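Local coordinates for protein beta sliding clamp (Bartonella birtlesii LL-WM9, PDB 6PTR) that probably forms a ring-shaped head-to-tail homodimer around DNA that tethers DNA polymerases and other proteins and keeps synthesis processive, at residues V35-N40 with I124-S129; F154-E159 with I209-V214; L271-Q276 with L321-T326. All coordinates share one frame; numbering follows the deposited sequence. Where two conformers were deposited one is given.

Contact 1: V35-N40 with I124-S129; sequences VPILSN and IDFPES. With EDO (1,2-ethanediol), chain Q.
Ile37 and Phe126 carry this contact, and their side chains cross obliquely. Ile37 sits on a short 3-10 turn. Its CG1 is anti to the backbone N (chi1 -168°), which sends the longer branch against the backbone of 124-129. There Ile37 CG1 lies 3.7 Å from Asp125 O and 3.8 Å from Phe126 CA. The tip, Ile37 CD1, rests 3.9 Å from Asp125 CB. Phe126 CG is also anti to its backbone N (chi1 -161°), and this swings the ring toward 35-40. Its edge meets the backbone: Phe126 CE1 is 3.5 Å from Asn40 O, which lies near the ring plane. Pro127 CD covers one face of the same ring, off centre. Leu38 CD2 adds an apolar touch, 3.9 Å from Pro127 CG. No hydrogen bond joins the two segments. Thr76 holds the amide of Asn40 through ND2. At the far end of 124-129, Ser129 OG is hydrogen-bonded to O2 of a bound 1,2-ethanediol (3.1 Å), probably from the crystallisation liquor. Phe126 packs on Thr55 and Lys53 of strand 49-55 and on Thr76 of strand 71-78, so the two N-terminal domain loops meet over strands of one antiparallel sheet.

Contact 2: F154-E159 with I209-V214; sequences FAISTE and IPRKAV
Arg211 leaves its helix with CG anti to the backbone N (chi1 179°) and then bends at chi3 (49°). The bend turns the guanidinium along the 154-159 loop. Ile156 has CG1 beside its own backbone N, which leaves CG2 anti to that nitrogen and directed at the aliphatic part of Arg211. Thr158 holds OG1 in the crowded position between N and the carbonyl carbon (chi1 65°), so its methyl CG2 turns to the arginine.

Ile156 CG2 lies 3.7 Å from Arg211 CD and also touches CB and CG. The two side chains cross obliquely, and the methyl is at the edge of the guanidinium. Thr158 comes from another direction, across the arginine at about a right angle. Its CG2 sits 3.6 Å above the guanidinium plane, off centre, and 3.7 Å from Arg211 CD. Arg211 NE is 3.3 Å from Ser157 O.

The loop has its own polar brace, an ST turn: Glu159 N donates to Ser157 OG at 3.1 Å in a fairly straight bond. The partner segment is a strand-to-helix junction of the central domain. Strand 207-210 ends there, Pro210 is the N-cap, and Val214 N bonds to Pro210 O in the first helical turn.

One turn along from Arg211, Val214 faces the same loop. Val214 CG1 and Ile156 CD1 meet tip to tip at 4.1 Å, and both residues also pack on Ile168 of strand 167-173. The far end of Arg211 is fixed by Asn166, whose OD1 accepts from NH1. Asn166 ND2 in turn donates to Glu159 O, so this one amide serves both segments.

Contact 3: L271-Q276 with L321-T326; sequences LIVNRQ and LAATYT
Ile272 and Thr324 face each other as an antiparallel hydrogen-bonded pair, and the polar part of the contact is centred on their backbones. Ile272 N donates to Thr324 O at 3.0 Å in a nearly straight bond (N-H...O 174°). Thr324 N returns the bond to Ile272 O at 2.9 Å (168°). Each hydrogen bond lies in the plane of its acceptor carbonyl. Ile272 O also receives a CA-H...O contact from Ala323 CA.

Beyond this single bridge the two backbones part, and a water takes over. It accepts from Asn274 N at 2.7 Å and donates to Ala322 O at 2.8 Å. The backbones of Leu271 and Val273 bond to the other neighbour, strand 350-355, through Phe353 and Met351. Asn274 is the N-cap of helix 275-285, and its OD1 accepts from Asp277 N. Tyr325 OH is satisfied by Glu328 O.

The side chains divide between two faces. On one, Ile272 CB and Thr324 CB are 4.0 Å apart. On the other, Ala323 CB touches Leu271 CD1 at 3.6 Å and Val273 CG1 at 3.9 Å, both from the side of 271-276. Leu271 CG is anti to the backbone N, which takes CD1 to the alanine. Leu271 CB approaches Tyr325 CD1, and Leu271 CA lies in the ring plane at the tyrosine edge.

The apolar face with Leu271, Val273, Ala323 and Tyr325 packs strand 269-274 against the segment that follows strand 315-322. The polar links between the segments run through backbone atoms and one water, so they do not depend on the polar ends of side chains.

Overall arrangement
The three contacts follow one another along the chain; none nests in or crosses another. Contact 1 closes a loop of 83 intervening residues within the N-terminal domain and ties two loops over an antiparallel sheet. Contact 2 closes one of 49 residues in the central domain. It ties the loop after helix 142-152 to the start of helix 211-221, with about 8 Å between its nearest atoms and those of contact 1. Contact 3 closes one of 44 residues in the C-terminal domain and joins strand 269-274 to the chain just after strand 315-322. Contacts 2 and 3 both reach the sheet whose outermost strands are 207-210 and 269-274. The centres of contacts 1 and 3 are about 55 Å apart.

Contact 1: V35-N40 with I124-S129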
loop_
_atom_site.group_PDB
_atom_site.type_symbol
_atom_site.label_atom_id
_atom_site.label_comp_id
_atom_site.label_asym_id
_atom_site.label_seq_id
_atom_site.Cartn_x
_atom_site.Cartn_y
_atom_site.Cartn_z
ATOM N N VAL C 35 16.256 16.140 14.281
ATOM C CA VAL C 35 17.324 17.135 14.200
ATOM C C VAL C 35 17.229 17.808 12.830
ATOM O O VAL C 35 17.464 17.138 11.817
ATOM C CB VAL C 35 18.703 16.499 14.403
ATOM C CG1 VAL C 35 19.803 17.474 14.012
ATOM C CG2 VAL C 35 18.873 16.040 15.841
ATOM N N PRO C 36 16.919 19.111 12.756
ATOM C CA PRO C 36 16.484 19.693 11.472
ATOM C C PRO C 36 17.447 19.504 10.313
ATOM O O PRO C 36 16.992 19.169 9.212
ATOM C CB PRO C 36 16.300 21.180 11.812
ATOM C CG PRO C 36 15.951 21.177 13.259
ATOM C CD PRO C 36 16.744 20.054 13.876
ATOM N N ILE C 37 18.759 19.708 10.511
ATOM C CA ILE C 37 19.691 19.575 9.388
ATOM C C ILE C 37 19.671 18.154 8.819
ATOM O O ILE C 37 19.905 17.953 7.616
ATOM C CB ILE C 37 21.122 19.991 9.813
ATOM C CG1 ILE C 37 22.021 20.149 8.585
ATOM C CG2 ILE C 37 21.733 18.994 10.780
ATOM C CD1 ILE C 37 21.544 21.216 7.629
ATOM N N LEU C 38 19.405 17.149 9.654
ATOM C CA LEU C 38 19.463 15.771 9.169
ATOM C C LEU C 38 18.273 15.392 8.301
ATOM O O LEU C 38 18.290 14.314 7.696
ATOM C CB LEU C 38 19.576 14.789 10.342
ATOM C CG LEU C 38 20.878 14.890 11.129
ATOM C CD1 LEU C 38 20.841 13.935 12.308
ATOM C CD2 LEU C 38 22.107 14.636 10.227
ATOM N N SER C 39 17.248 16.235 8.229
ATOM C CA SER C 39 16.154 16.030 7.293
ATOM C C SER C 39 16.452 16.597 5.910
ATOM O O SER C 39 15.643 16.430 4.997
ATOM C CB SER C 39 14.865 16.638 7.851
ATOM O OG SER C 39 14.456 15.912 8.994
ATOM N N ASN C 40 17.603 17.212 5.726
ATOM C CA ASN C 40 17.907 17.916 4.492
ATOM C C ASN C 40 18.881 17.135 3.625
ATOM O O ASN C 40 19.671 16.323 4.116
ATOM C CB ASN C 40 18.480 19.296 4.806
ATOM C CG ASN C 40 17.406 20.268 5.250
ATOM O OD1 ASN C 40 16.295 19.864 5.623
ATOM N ND2 ASN C 40 17.722 21.551 5.209
ATOM N N ILE C 124 27.275 24.867 5.806
ATOM C CA ILE C 124 28.162 24.786 6.966
ATOM C C ILE C 124 27.520 24.039 8.125
ATOM O O ILE C 124 28.234 23.507 8.977
ATOM C CB ILE C 124 28.632 26.172 7.467
ATOM C CG1 ILE C 124 27.444 27.089 7.775
ATOM C CG2 ILE C 124 29.646 26.791 6.516
ATOM C CD1 ILE C 124 27.829 28.264 8.637
ATOM N N ASP C 125 26.186 24.007 8.193
ATOM C CA ASP C 125 25.506 23.249 9.235
ATOM C C ASP C 125 25.535 21.752 8.975
ATOM O O ASP C 125 25.330 20.970 9.908
ATOM C CB ASP C 125 24.036 23.673 9.354
ATOM C CG ASP C 125 23.853 25.091 9.865
ATOM O OD1 ASP C 125 24.827 25.686 10.368
ATOM O OD2 ASP C 125 22.711 25.606 9.757
ATOM N N PHE C 126 25.762 21.342 7.732
ATOM C CA PHE C 126 25.607 19.943 7.351
ATOM C C PHE C 126 26.793 19.117 7.837
ATOM O O PHE C 126 27.931 19.602 7.844
ATOM C CB PHE C 126 25.467 19.818 5.840
ATOM C CG PHE C 126 24.856 18.520 5.404
ATOM C CD1 PHE C 126 23.490 18.359 5.459
ATOM C CD2 PHE C 126 25.638 17.466 4.987
ATOM C CE1 PHE C 126 22.905 17.158 5.065
ATOM C CE2 PHE C 126 25.046 16.259 4.601
ATOM C CZ PHE C 126 23.694 16.121 4.645
ATOM N N PRO C 127 26.554 17.882 8.279
ATOM C CA PRO C 127 27.666 17.027 8.717
ATOM C C PRO C 127 28.628 16.761 7.573
ATOM O O PRO C 127 28.227 16.392 6.466
ATOM C CB PRO C 127 26.968 15.734 9.170
ATOM C CG PRO C 127 25.578 16.157 9.524
ATOM C CD PRO C 127 25.243 17.267 8.541
ATOM N N GLU C 128 29.904 16.956 7.842
ATOM C CA GLU C 128 30.948 16.550 6.920
ATOM C C GLU C 128 31.979 15.783 7.723
ATOM O O GLU C 128 32.320 16.188 8.837
ATOM C CB GLU C 128 31.588 17.748 6.216
ATOM C CG GLU C 128 32.690 17.342 5.253
ATOM C CD GLU C 128 33.037 18.413 4.240
ATOM O OE1 GLU C 128 32.594 19.569 4.397
ATOM O OE2 GLU C 128 33.763 18.084 3.277
ATOM N N SER C 129 32.434 14.663 7.178
ATOM C CA SER C 129 33.448 13.835 7.812
ATOM C C SER C 129 34.841 14.201 7.310
ATOM O O SER C 129 35.009 14.811 6.253
ATOM C CB SER C 129 33.183 12.352 7.533
ATOM O OG SER C 129 31.867 11.985 7.894
HETATM C C1 EDO Q . 29.460 7.664 8.139
HETATM O O1 EDO Q . 29.678 7.912 9.534
HETATM C C2 EDO Q . 29.456 8.997 7.403
HETATM O O2 EDO Q . 30.770 9.280 6.905
#

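Contact 2: F154-E159 with I209-V214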
loop_
_atom_site.group_PDB
_atom_site.type_symbol
_atom_site.label_atom_id
_atom_site.label_comp_id
_atom_site.label_asym_id
_atom_site.label_seq_id
_atom_site.Cartn_x
_atom_site.Cartn_y
_atom_site.Cartn_z
ATOM N N PHE C 154 17.813 -11.330 3.827
ATOM C CA PHE C 154 16.547 -11.697 4.453
ATOM C C PHE C 154 16.732 -12.255 5.856
ATOM O O PHE C 154 15.790 -12.200 6.657
ATOM C CB PHE C 154 15.803 -12.733 3.602
ATOM C CG PHE C 154 16.328 -14.126 3.777
ATOM C CD1 PHE C 154 17.548 -14.502 3.212
ATOM C CD2 PHE C 154 15.630 -15.053 4.544
ATOM C CE1 PHE C 154 18.060 -15.782 3.391
ATOM C CE2 PHE C 154 16.121 -16.321 4.717
ATOM C CZ PHE C 154 17.331 -16.696 4.160
ATOM N N ALA C 155 17.903 -12.811 6.178
ATOM C CA ALA C 155 18.060 -13.470 7.477
ATOM C C ALA C 155 18.534 -12.519 8.570
ATOM O O ALA C 155 18.661 -12.936 9.727
ATOM C CB ALA C 155 19.031 -14.654 7.370
ATOM N N ILE C 156 18.792 -11.256 8.240
ATOM C CA ILE C 156 19.314 -10.314 9.227
ATOM C C ILE C 156 18.290 -10.079 10.321
ATOM O O ILE C 156 17.088 -9.891 10.056
ATOM C CB ILE C 156 19.676 -8.972 8.577
ATOM C CG1 ILE C 156 20.779 -9.118 7.547
ATOM C CG2 ILE C 156 20.065 -7.952 9.642
ATOM C CD1 ILE C 156 20.906 -7.846 6.722
ATOM N N SER C 157 18.776 -10.038 11.562
ATOM C CA SER C 157 17.935 -9.700 12.693
ATOM C C SER C 157 17.481 -8.252 12.622
ATOM O O SER C 157 18.242 -7.361 12.230
ATOM C CB SER C 157 18.698 -9.920 13.997
ATOM O OG SER C 157 17.863 -9.653 15.136
ATOM N N THR C 158 16.233 -8.024 13.026
ATOM C CA THR C 158 15.726 -6.684 13.296
ATOM C C THR C 158 15.421 -6.468 14.779
ATOM O O THR C 158 14.818 -5.451 15.133
ATOM C CB THR C 158 14.475 -6.412 12.453
ATOM O OG1 THR C 158 13.426 -7.304 12.852
ATOM C CG2 THR C 158 14.782 -6.640 10.988
ATOM N N GLU C 159 15.830 -7.391 15.654
ATOM C CA GLU C 159 15.532 -7.272 17.079
ATOM C C GLU C 159 16.485 -6.288 17.745
ATOM O O GLU C 159 17.710 -6.425 17.639
ATOM C CB GLU C 159 15.624 -8.632 17.765
ATOM C CG GLU C 159 14.581 -9.627 17.292
ATOM C CD GLU C 159 14.675 -10.965 18.010
ATOM O OE1 GLU C 159 14.921 -10.973 19.237
ATOM O OE2 GLU C 159 14.519 -12.011 17.339
ATOM N N ILE C 209 28.399 -5.382 8.722
ATOM C CA ILE C 209 27.807 -4.273 7.975
ATOM C C ILE C 209 26.391 -4.047 8.484
ATOM O O ILE C 209 25.589 -4.992 8.477
ATOM C CB ILE C 209 27.782 -4.580 6.475
ATOM C CG1 ILE C 209 29.170 -4.996 6.000
ATOM C CG2 ILE C 209 27.176 -3.383 5.721
ATOM C CD1 ILE C 209 29.165 -5.678 4.609
ATOM N N PRO C 210 26.031 -2.842 8.931
ATOM C CA PRO C 210 24.687 -2.632 9.504
ATOM C C PRO C 210 23.557 -2.890 8.513
ATOM O O PRO C 210 23.686 -2.656 7.304
ATOM C CB PRO C 210 24.704 -1.156 9.932
ATOM C CG PRO C 210 26.170 -0.810 10.026
ATOM C CD PRO C 210 26.862 -1.629 8.991
ATOM N N ARG C 211 22.447 -3.387 9.066
ATOM C CA ARG C 211 21.228 -3.665 8.311
ATOM C C ARG C 211 20.801 -2.510 7.405
ATOM O O ARG C 211 20.425 -2.736 6.247
ATOM C CB ARG C 211 20.110 -4.011 9.304
ATOM C CG ARG C 211 18.774 -4.305 8.684
ATOM C CD ARG C 211 17.854 -4.993 9.684
ATOM N NE ARG C 211 17.807 -4.309 10.975
ATOM C CZ ARG C 211 16.939 -3.351 11.275
ATOM N NH1 ARG C 211 16.956 -2.789 12.475
ATOM N NH2 ARG C 211 16.055 -2.948 10.370
ATOM N N LYS C 212 20.859 -1.262 7.896
ATOM C CA LYS C 212 20.394 -0.148 7.058
ATOM C C LYS C 212 21.277 0.047 5.833
ATOM O O LYS C 212 20.766 0.298 4.732
ATOM C CB LYS C 212 20.318 1.160 7.854
ATOM C CG LYS C 212 19.879 2.376 6.978
ATOM C CD LYS C 212 19.519 3.566 7.840
ATOM C CE LYS C 212 18.877 4.706 7.012
ATOM N NZ LYS C 212 18.535 5.868 7.844
ATOM N N ALA C 213 22.606 -0.016 6.005
ATOM C CA ALA C 213 23.512 0.089 4.867
ATOM C C ALA C 213 23.244 -1.027 3.873
ATOM O O ALA C 213 23.197 -0.789 2.653
ATOM C CB ALA C 213 24.971 0.044 5.338
ATOM N N VAL C 214 23.053 -2.253 4.371
ATOM C CA VAL C 214 22.738 -3.362 3.479
ATOM C C VAL C 214 21.486 -3.046 2.681
ATOM O O VAL C 214 21.444 -3.250 1.468
ATOM C CB VAL C 214 22.574 -4.676 4.262
ATOM C CG1 VAL C 214 22.030 -5.757 3.333
ATOM C CG2 VAL C 214 23.911 -5.099 4.872
#

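Contact 3: L271-Q276 with L321-T326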
loop_
_atom_site.group_PDB
_atom_site.type_symbol
_atom_site.label_atom_id
_atom_site.label_comp_id
_atom_site.label_asym_id
_atom_site.label_seq_id
_atom_site.Cartn_x
_atom_site.Cartn_y
_atom_site.Cartn_z
ATOM N N LEU C 271 15.636 -35.070 2.974
ATOM C CA LEU C 271 14.295 -34.903 2.427
ATOM C C LEU C 271 14.399 -34.044 1.176
ATOM O O LEU C 271 14.984 -32.960 1.226
ATOM C CB LEU C 271 13.363 -34.252 3.452
ATOM C CG LEU C 271 12.030 -33.681 2.946
ATOM C CD1 LEU C 271 11.146 -34.820 2.406
ATOM C CD2 LEU C 271 11.283 -32.893 4.027
ATOM N N ILE C 272 13.863 -34.530 0.059
ATOM C CA ILE C 272 13.781 -33.748 -1.170
ATOM C C ILE C 272 12.315 -33.556 -1.513
ATOM O O ILE C 272 11.552 -34.525 -1.552
ATOM C CB ILE C 272 14.492 -34.410 -2.359
ATOM C CG1 ILE C 272 15.912 -34.853 -1.997
ATOM C CG2 ILE C 272 14.507 -33.428 -3.520
ATOM C CD1 ILE C 272 16.595 -35.648 -3.117
ATOM N N VAL C 273 11.930 -32.314 -1.790
ATOM C CA VAL C 273 10.564 -32.012 -2.177
ATOM C C VAL C 273 10.608 -31.104 -3.396
ATOM O O VAL C 273 11.596 -30.416 -3.652
ATOM C CB VAL C 273 9.757 -31.346 -1.034
ATOM C CG1 VAL C 273 9.613 -32.292 0.155
ATOM C CG2 VAL C 273 10.416 -30.056 -0.600
ATOM N N ASN C 274 9.518 -31.116 -4.151
ATOM C CA ASN C 274 9.325 -30.115 -5.185
ATOM C C ASN C 274 9.138 -28.770 -4.513
ATOM O O ASN C 274 8.210 -28.590 -3.715
ATOM C CB ASN C 274 8.114 -30.450 -6.045
ATOM C CG ASN C 274 7.862 -29.415 -7.117
ATOM O OD1 ASN C 274 7.420 -28.305 -6.837
ATOM N ND2 ASN C 274 8.133 -29.780 -8.357
ATOM N N ARG C 275 10.010 -27.821 -4.841
ATOM C CA ARG C 275 10.044 -26.579 -4.075
ATOM C C ARG C 275 8.729 -25.817 -4.187
ATOM O O ARG C 275 8.227 -25.287 -3.189
ATOM C CB ARG C 275 11.207 -25.705 -4.544
ATOM C CG ARG C 275 11.355 -24.431 -3.748
ATOM C CD ARG C 275 12.620 -23.730 -4.093
ATOM N NE ARG C 275 12.603 -23.346 -5.486
ATOM C CZ ARG C 275 12.113 -22.199 -5.939
ATOM N NH1 ARG C 275 11.615 -21.301 -5.097
ATOM N NH2 ARG C 275 12.137 -21.943 -7.242
ATOM N N GLN C 276 8.173 -25.738 -5.392
ATOM C CA GLN C 276 6.956 -24.969 -5.615
ATOM C C GLN C 276 5.760 -25.628 -4.934
ATOM O O GLN C 276 4.918 -24.956 -4.327
ATOM C CB GLN C 276 6.737 -24.828 -7.126
ATOM C CG GLN C 276 7.858 -24.077 -7.879
ATOM C CD GLN C 276 9.168 -24.876 -8.134
ATOM O OE1 GLN C 276 9.241 -26.105 -7.976
ATOM N NE2 GLN C 276 10.209 -24.152 -8.539
ATOM N N LEU C 321 2.095 -33.960 0.413
ATOM C CA LEU C 321 2.883 -33.878 -0.809
ATOM C C LEU C 321 3.690 -35.149 -0.973
ATOM O O LEU C 321 4.083 -35.780 0.013
ATOM C CB LEU C 321 3.870 -32.707 -0.794
ATOM C CG LEU C 321 3.370 -31.325 -0.451
ATOM C CD1 LEU C 321 4.526 -30.543 0.110
ATOM C CD2 LEU C 321 2.841 -30.690 -1.725
ATOM N N ALA C 322 3.950 -35.502 -2.230
ATOM C CA ALA C 322 4.977 -36.483 -2.522
ATOM C C ALA C 322 6.332 -35.943 -2.083
ATOM O O ALA C 322 6.580 -34.734 -2.086
ATOM C CB ALA C 322 4.988 -36.820 -4.013
ATOM N N ALA C 323 7.198 -36.849 -1.655
ATOM C CA ALA C 323 8.535 -36.461 -1.241
ATOM C C ALA C 323 9.462 -37.620 -1.538
ATOM O O ALA C 323 9.035 -38.768 -1.645
ATOM C CB ALA C 323 8.589 -36.096 0.243
ATOM N N THR C 324 10.740 -37.309 -1.689
ATOM C CA THR C 324 11.771 -38.334 -1.722
ATOM C C THR C 324 12.376 -38.391 -0.325
ATOM O O THR C 324 12.967 -37.416 0.150
ATOM C CB THR C 324 12.804 -38.027 -2.797
ATOM O OG1 THR C 324 12.144 -38.016 -4.070
ATOM C CG2 THR C 324 13.885 -39.077 -2.802
ATOM N N TYR C 325 12.187 -39.516 0.347
ATOM C CA TYR C 325 12.622 -39.659 1.732
ATOM C C TYR C 325 12.628 -41.139 2.047
ATOM O O TYR C 325 11.602 -41.808 1.880
ATOM C CB TYR C 325 11.703 -38.916 2.678
ATOM C CG TYR C 325 12.154 -38.913 4.118
ATOM C CD1 TYR C 325 13.036 -37.946 4.578
ATOM C CD2 TYR C 325 11.666 -39.854 5.030
ATOM C CE1 TYR C 325 13.450 -37.925 5.892
ATOM C CE2 TYR C 325 12.073 -39.835 6.355
ATOM C CZ TYR C 325 12.958 -38.863 6.776
ATOM O OH TYR C 325 13.369 -38.811 8.083
ATOM N N THR C 326 13.779 -41.647 2.482
ATOM C CA THR C 326 13.942 -43.066 2.756
ATOM C C THR C 326 14.479 -43.327 4.159
ATOM O O THR C 326 14.896 -44.453 4.446
ATOM C CB THR C 326 14.865 -43.708 1.703
ATOM O OG1 THR C 326 16.150 -43.074 1.723
ATOM C CG2 THR C 326 14.278 -43.561 0.309
HETATM O O HOH W 1 7.429 -32.886 -3.939
#